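Long-range contact in tyrocidine synthetase 3 (Brevibacillus brevis, PDB 2JGP), which forms part of a nonribosomal peptide synthetase that builds the antibiotic tyrocidine, here as a peptidyl carrier domain joined to a peptide bond-forming condensation domain: residues W11-L23 and R43-V57. Numbering follows the deposited sequence.
Sequences WEARLAQVWEQVL and RAMRVLSSMHNEYQV. With SO4 (sulfate ion), chain C.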
loop_
_atom_site.group_PDB
_atom_site.type_symbol
_atom_site.label_atom_id
_atom_site.label_comp_id
_atom_site.label_asym_id
_atom_site.label_seq_id
_atom_site.Cartn_x
_atom_site.Cartn_y
_atom_site.Cartn_z
ATOM N N TRP A 11 16.341 1.287 0.374
ATOM C CA TRP A 11 17.747 1.678 0.511
ATOM C C TRP A 11 18.500 1.604 -0.815
ATOM O O TRP A 11 19.397 2.394 -1.045
ATOM C CB TRP A 11 18.460 0.896 1.625
ATOM C CG TRP A 11 18.045 1.386 2.975
ATOM C CD1 TRP A 11 17.317 0.704 3.908
ATOM C CD2 TRP A 11 18.278 2.690 3.523
ATOM N NE1 TRP A 11 17.101 1.495 5.014
ATOM C CE2 TRP A 11 17.677 2.721 4.802
ATOM C CE3 TRP A 11 18.939 3.835 3.060
ATOM C CZ2 TRP A 11 17.729 3.842 5.622
ATOM C CZ3 TRP A 11 18.989 4.949 3.876
ATOM C CH2 TRP A 11 18.390 4.945 5.146
ATOM N N GLU A 12 18.129 0.673 -1.694
ATOM C CA GLU A 12 18.715 0.650 -3.039
ATOM C C GLU A 12 18.342 1.917 -3.810
ATOM O O GLU A 12 19.192 2.519 -4.481
ATOM C CB GLU A 12 18.299 -0.607 -3.803
ATOM C CG GLU A 12 19.047 -1.851 -3.351
ATOM C CD GLU A 12 18.747 -3.069 -4.193
ATOM O OE1 GLU A 12 19.298 -4.152 -3.872
ATOM O OE2 GLU A 12 17.982 -2.955 -5.181
ATOM N N ALA A 13 17.085 2.344 -3.677
ATOM C CA ALA A 13 16.614 3.579 -4.312
ATOM C C ALA A 13 17.333 4.811 -3.755
ATOM O O ALA A 13 17.830 5.630 -4.515
ATOM C CB ALA A 13 15.107 3.726 -4.137
ATOM N N ARG A 14 17.399 4.923 -2.430
ATOM C CA ARG A 14 18.039 6.067 -1.784
ATOM C C ARG A 14 19.512 6.179 -2.164
ATOM O O ARG A 14 19.991 7.246 -2.533
ATOM C CB ARG A 14 17.900 5.969 -0.261
ATOM C CG ARG A 14 16.489 6.223 0.230
ATOM C CD ARG A 14 16.328 5.910 1.699
ATOM N NE ARG A 14 15.010 6.337 2.162
ATOM C CZ ARG A 14 14.395 5.861 3.242
ATOM N NH1 ARG A 14 14.970 4.943 4.009
ATOM N NH2 ARG A 14 13.191 6.309 3.556
ATOM N N LEU A 15 20.221 5.061 -2.079
ATOM C CA LEU A 15 21.638 5.030 -2.406
ATOM C C LEU A 15 21.900 5.365 -3.865
ATOM O O LEU A 15 22.787 6.167 -4.164
ATOM C CB LEU A 15 22.237 3.656 -2.091
ATOM C CG LEU A 15 22.562 3.406 -0.618
ATOM C CD1 LEU A 15 22.739 1.900 -0.346
ATOM C CD2 LEU A 15 23.812 4.186 -0.208
ATOM N N ALA A 16 21.134 4.751 -4.761
ATOM C CA ALA A 16 21.321 4.937 -6.198
ATOM C C ALA A 16 21.192 6.403 -6.565
ATOM O O ALA A 16 21.971 6.911 -7.355
ATOM C CB ALA A 16 20.318 4.107 -6.976
ATOM N N GLN A 17 20.191 7.063 -5.980
ATOM C CA GLN A 17 19.957 8.499 -6.164
ATOM C C GLN A 17 21.164 9.331 -5.728
ATOM O O GLN A 17 21.597 10.231 -6.447
ATOM C CB GLN A 17 18.690 8.906 -5.394
ATOM C CG GLN A 17 18.574 10.370 -4.950
ATOM C CD GLN A 17 18.828 10.580 -3.444
ATOM O OE1 GLN A 17 18.502 9.727 -2.578
ATOM N NE2 GLN A 17 19.396 11.726 -3.127
ATOM N N VAL A 18 21.699 9.029 -4.550
ATOM C CA VAL A 18 22.883 9.711 -4.047
ATOM C C VAL A 18 24.114 9.481 -4.939
ATOM O O VAL A 18 24.842 10.425 -5.233
ATOM C CB VAL A 18 23.183 9.326 -2.581
ATOM C CG1 VAL A 18 24.563 9.811 -2.169
ATOM C CG2 VAL A 18 22.111 9.924 -1.650
ATOM N N TRP A 19 24.334 8.244 -5.387
ATOM C CA TRP A 19 25.478 7.954 -6.262
ATOM C C TRP A 19 25.392 8.728 -7.576
ATOM O O TRP A 19 26.394 9.243 -8.062
ATOM C CB TRP A 19 25.566 6.467 -6.587
ATOM C CG TRP A 19 26.059 5.596 -5.472
ATOM C CD1 TRP A 19 26.000 5.855 -4.128
ATOM C CD2 TRP A 19 26.637 4.290 -5.604
ATOM N NE1 TRP A 19 26.520 4.801 -3.425
ATOM C CE2 TRP A 19 26.920 3.827 -4.305
ATOM C CE3 TRP A 19 26.950 3.474 -6.698
ATOM C CZ2 TRP A 19 27.499 2.576 -4.062
ATOM C CZ3 TRP A 19 27.525 2.231 -6.457
ATOM C CH2 TRP A 19 27.792 1.797 -5.148
ATOM N N GLU A 20 24.197 8.781 -8.156
ATOM C CA GLU A 20 23.976 9.524 -9.400
ATOM C C GLU A 20 24.351 10.997 -9.246
ATOM O O GLU A 20 25.015 11.565 -10.109
ATOM C CB GLU A 20 22.522 9.395 -9.849
ATOM C CG GLU A 20 22.168 8.005 -10.346
ATOM C CD GLU A 20 20.670 7.772 -10.465
ATOM O OE1 GLU A 20 20.286 6.721 -11.018
ATOM O OE2 GLU A 20 19.883 8.635 -10.015
ATOM N N GLN A 21 23.935 11.601 -8.140
ATOM C CA GLN A 21 24.268 12.999 -7.859
ATOM C C GLN A 21 25.761 13.208 -7.630
ATOM O O GLN A 21 26.369 14.116 -8.214
ATOM C CB GLN A 21 23.491 13.493 -6.641
ATOM C CG GLN A 21 21.983 13.575 -6.862
ATOM C CD GLN A 21 21.608 14.425 -8.068
ATOM O OE1 GLN A 21 20.864 13.981 -8.946
ATOM N NE2 GLN A 21 22.133 15.644 -8.124
ATOM N N VAL A 22 26.350 12.369 -6.785
ATOM C CA VAL A 22 27.759 12.513 -6.424
ATOM C C VAL A 22 28.686 12.211 -7.608
ATOM O O VAL A 22 29.635 12.957 -7.865
ATOM C CB VAL A 22 28.130 11.600 -5.240
ATOM C CG1 VAL A 22 29.652 11.543 -5.063
ATOM C CG2 VAL A 22 27.441 12.084 -3.961
ATOM N N LEU A 23 28.398 11.129 -8.328
ATOM C CA LEU A 23 29.227 10.718 -9.467
ATOM C C LEU A 23 28.900 11.449 -10.771
ATOM O O LEU A 23 29.710 11.432 -11.701
ATOM C CB LEU A 23 29.116 9.211 -9.710
ATOM C CG LEU A 23 29.678 8.295 -8.623
ATOM C CD1 LEU A 23 29.350 6.844 -8.933
ATOM C CD2 LEU A 23 31.187 8.491 -8.485
ATOM N N ARG A 43 35.142 11.173 -3.724
ATOM C CA ARG A 43 33.705 11.076 -3.985
ATOM C C ARG A 43 33.022 10.005 -3.125
ATOM O O ARG A 43 31.829 10.110 -2.858
ATOM C CB ARG A 43 33.412 10.889 -5.482
ATOM C CG ARG A 43 33.495 12.211 -6.259
ATOM C CD ARG A 43 33.064 12.091 -7.712
ATOM N NE ARG A 43 34.079 11.459 -8.550
ATOM C CZ ARG A 43 33.920 11.178 -9.843
ATOM N NH1 ARG A 43 32.778 11.454 -10.465
ATOM N NH2 ARG A 43 34.906 10.606 -10.521
ATOM N N ALA A 44 33.768 8.994 -2.681
ATOM C CA ALA A 44 33.240 8.035 -1.697
ATOM C C ALA A 44 32.911 8.743 -0.383
ATOM O O ALA A 44 31.867 8.495 0.215
ATOM C CB ALA A 44 34.233 6.902 -1.453
ATOM N N MET A 45 33.800 9.630 0.056
ATOM C CA MET A 45 33.552 10.440 1.250
ATOM C C MET A 45 32.343 11.367 1.061
ATOM O O MET A 45 31.583 11.602 2.007
ATOM C CB MET A 45 34.807 11.229 1.641
ATOM C CG MET A 45 35.903 10.335 2.211
ATOM S SD MET A 45 37.382 11.197 2.751
ATOM C CE MET A 45 37.971 11.909 1.218
ATOM N N ARG A 46 32.154 11.869 -0.157
ATOM C CA ARG A 46 30.971 12.672 -0.481
ATOM C C ARG A 46 29.675 11.854 -0.400
ATOM O O ARG A 46 28.644 12.374 0.026
ATOM C CB ARG A 46 31.094 13.299 -1.870
ATOM C CG ARG A 46 32.089 14.433 -1.967
ATOM C CD ARG A 46 32.274 14.842 -3.417
ATOM N NE ARG A 46 32.954 16.126 -3.560
ATOM C CZ ARG A 46 33.418 16.618 -4.710
ATOM N NH1 ARG A 46 33.292 15.938 -5.848
ATOM N NH2 ARG A 46 34.021 17.800 -4.722
ATOM N N VAL A 47 29.724 10.587 -0.813
ATOM C CA VAL A 47 28.563 9.696 -0.685
ATOM C C VAL A 47 28.203 9.500 0.789
ATOM O O VAL A 47 27.030 9.564 1.164
ATOM C CB VAL A 47 28.803 8.325 -1.352
ATOM C CG1 VAL A 47 27.731 7.312 -0.922
ATOM C CG2 VAL A 47 28.820 8.469 -2.868
ATOM N N LEU A 48 29.217 9.272 1.618
ATOM C CA LEU A 48 29.018 9.128 3.058
ATOM C C LEU A 48 28.384 10.387 3.649
ATOM O O LEU A 48 27.448 10.305 4.452
ATOM C CB LEU A 48 30.346 8.841 3.763
ATOM C CG LEU A 48 31.136 7.616 3.291
ATOM C CD1 LEU A 48 32.379 7.448 4.138
ATOM C CD2 LEU A 48 30.282 6.360 3.323
ATOM N N SER A 49 28.910 11.544 3.250
ATOM C CA SER A 49 28.393 12.832 3.700
ATOM C C SER A 49 26.939 13.035 3.281
ATOM O O SER A 49 26.116 13.470 4.085
ATOM C CB SER A 49 29.245 13.977 3.152
ATOM O OG SER A 49 30.536 13.964 3.729
ATOM N N SER A 50 26.634 12.726 2.019
ATOM C CA SER A 50 25.273 12.899 1.488
ATOM C C SER A 50 24.242 12.018 2.185
ATOM O O SER A 50 23.123 12.462 2.441
ATOM C CB SER A 50 25.229 12.620 -0.015
ATOM O OG SER A 50 25.964 13.600 -0.724
ATOM N N MET A 51 24.615 10.772 2.475
ATOM C CA MET A 51 23.714 9.855 3.183
ATOM C C MET A 51 23.496 10.303 4.624
ATOM O O MET A 51 22.406 10.131 5.168
ATOM C CB MET A 51 24.248 8.421 3.146
ATOM C CG MET A 51 24.261 7.810 1.751
ATOM S SD MET A 51 22.611 7.623 1.041
ATOM C CE MET A 51 21.933 6.329 2.080
ATOM N N HIS A 52 24.525 10.885 5.236
ATOM C CA HIS A 52 24.382 11.458 6.572
ATOM C C HIS A 52 23.434 12.661 6.560
ATOM O O HIS A 52 22.563 12.780 7.426
ATOM C CB HIS A 52 25.746 11.860 7.150
ATOM C CG HIS A 52 25.650 12.680 8.402
ATOM N ND1 HIS A 52 25.263 12.149 9.614
ATOM C CD2 HIS A 52 25.878 13.995 8.622
ATOM C CE1 HIS A 52 25.265 13.101 10.529
ATOM N NE2 HIS A 52 25.634 14.232 9.954
ATOM N N ASN A 53 23.600 13.544 5.577
ATOM C CA ASN A 53 22.787 14.759 5.495
ATOM C C ASN A 53 21.323 14.499 5.139
ATOM O O ASN A 53 20.427 15.090 5.739
ATOM C CB ASN A 53 23.390 15.752 4.493
ATOM C CG ASN A 53 24.700 16.361 4.981
ATOM O OD1 ASN A 53 25.013 16.330 6.173
ATOM N ND2 ASN A 53 25.468 16.925 4.054
ATOM N N GLU A 54 21.083 13.630 4.162
ATOM C CA GLU A 54 19.724 13.377 3.688
ATOM C C GLU A 54 18.980 12.387 4.588
ATOM O O GLU A 54 17.780 12.562 4.827
ATOM C CB GLU A 54 19.739 12.883 2.237
ATOM C CG GLU A 54 18.350 12.777 1.568
ATOM C CD GLU A 54 17.643 14.116 1.378
ATOM O OE1 GLU A 54 16.409 14.114 1.165
ATOM O OE2 GLU A 54 18.310 15.164 1.431
ATOM N N TYR A 55 19.684 11.374 5.098
ATOM C CA TYR A 55 19.032 10.255 5.808
ATOM C C TYR A 55 19.526 9.981 7.233
ATOM O O TYR A 55 19.020 9.069 7.879
ATOM C CB TYR A 55 19.146 8.979 4.967
ATOM C CG TYR A 55 18.562 9.152 3.589
ATOM C CD1 TYR A 55 19.376 9.223 2.461
ATOM C CD2 TYR A 55 17.188 9.296 3.418
ATOM C CE1 TYR A 55 18.831 9.404 1.191
ATOM C CE2 TYR A 55 16.632 9.482 2.158
ATOM C CZ TYR A 55 17.455 9.534 1.050
ATOM O OH TYR A 55 16.896 9.729 -0.187
ATOM N N GLN A 56 20.486 10.764 7.728
ATOM C CA GLN A 56 21.078 10.526 9.055
ATOM C C GLN A 56 21.509 9.073 9.240
ATOM O O GLN A 56 21.278 8.472 10.294
ATOM C CB GLN A 56 20.107 10.921 10.172
ATOM C CG GLN A 56 20.198 12.360 10.611
ATOM C CD GLN A 56 19.370 12.621 11.842
ATOM O OE1 GLN A 56 18.210 12.225 11.913
ATOM N NE2 GLN A 56 19.961 13.291 12.827
ATOM N N VAL A 57 22.106 8.503 8.201
ATOM C CA VAL A 57 22.670 7.168 8.276
ATOM C C VAL A 57 24.169 7.316 8.089
ATOM O O VAL A 57 24.620 7.907 7.111
ATOM C CB VAL A 57 22.072 6.231 7.218
ATOM C CG1 VAL A 57 22.775 4.878 7.241
ATOM C CG2 VAL A 57 20.571 6.057 7.468
HETATM S S SO4 C . 37.388 11.174 -7.120
HETATM O O1 SO4 C . 36.919 10.519 -5.902
HETATM O O2 SO4 C . 38.822 11.406 -7.000
HETATM O O3 SO4 C . 37.156 10.307 -8.265
HETATM O O4 SO4 C . 36.696 12.439 -7.326
#
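V18, V22 and Y55 interlock in knobs-into-holes fashion where two helices, 11-23 and 43-55, pack within the peptidyl carrier domain. The axes approach to 9.6 Å and cross at 133°, antiparallel in sense but well splayed, with W11 near Y55 at one end and L23 near R43 at the other. V18 fills the hole between V47, S50, M51 and Y55: CG1 meets S50 CB at 3.6 Å, while CG2 rests against M51 SD. One turn on, V22 sits among R43, R46, V47 and S50. M51 is folded at both chi2 and chi3 (-69°), which turns its thioether back between the helices; CE touches L15 CD2 and, at 3.7 Å, the rim of the W11 indole through CZ3. V47 CG1 lies against W19 NE1, a buried nitrogen with no polar partner in the model. The two are long helices of the four-helix bundle of carrier domains, and helix 70-79 touches W11 with I77 and W19 with I70. The Y55 ring is the third knob, set among W11, R14, Q17 and V18 of helix 11-23. W11 points its edge at the face of Y55, centroids 5.9 Å apart, and W11 CH2 meets V57 CG2 after the chain leaves the helix at Q56, which has positive phi. R14, extended from CG to NE, lays CD over one face of Y55 (CH-pi, 3.9 Å from the centroid); E54 CG covers the opposite face. R14 NH1 lies over one face of the W11 indole, NE hydrogen-bonds G403 O and NH2 forms a salt bridge with D406, linking this end of the pair to the condensation domain. At the other end L23 CD2 lies over one face of the R43 guanidinium, whose NH2 hydrogen-bonds O3 of a sulfate, probably from the crystallisation liquor; R43 N donates to sulfate O1 at 2.9 Å, and H40 ND1 is also hydrogen-bonded to the sulfate.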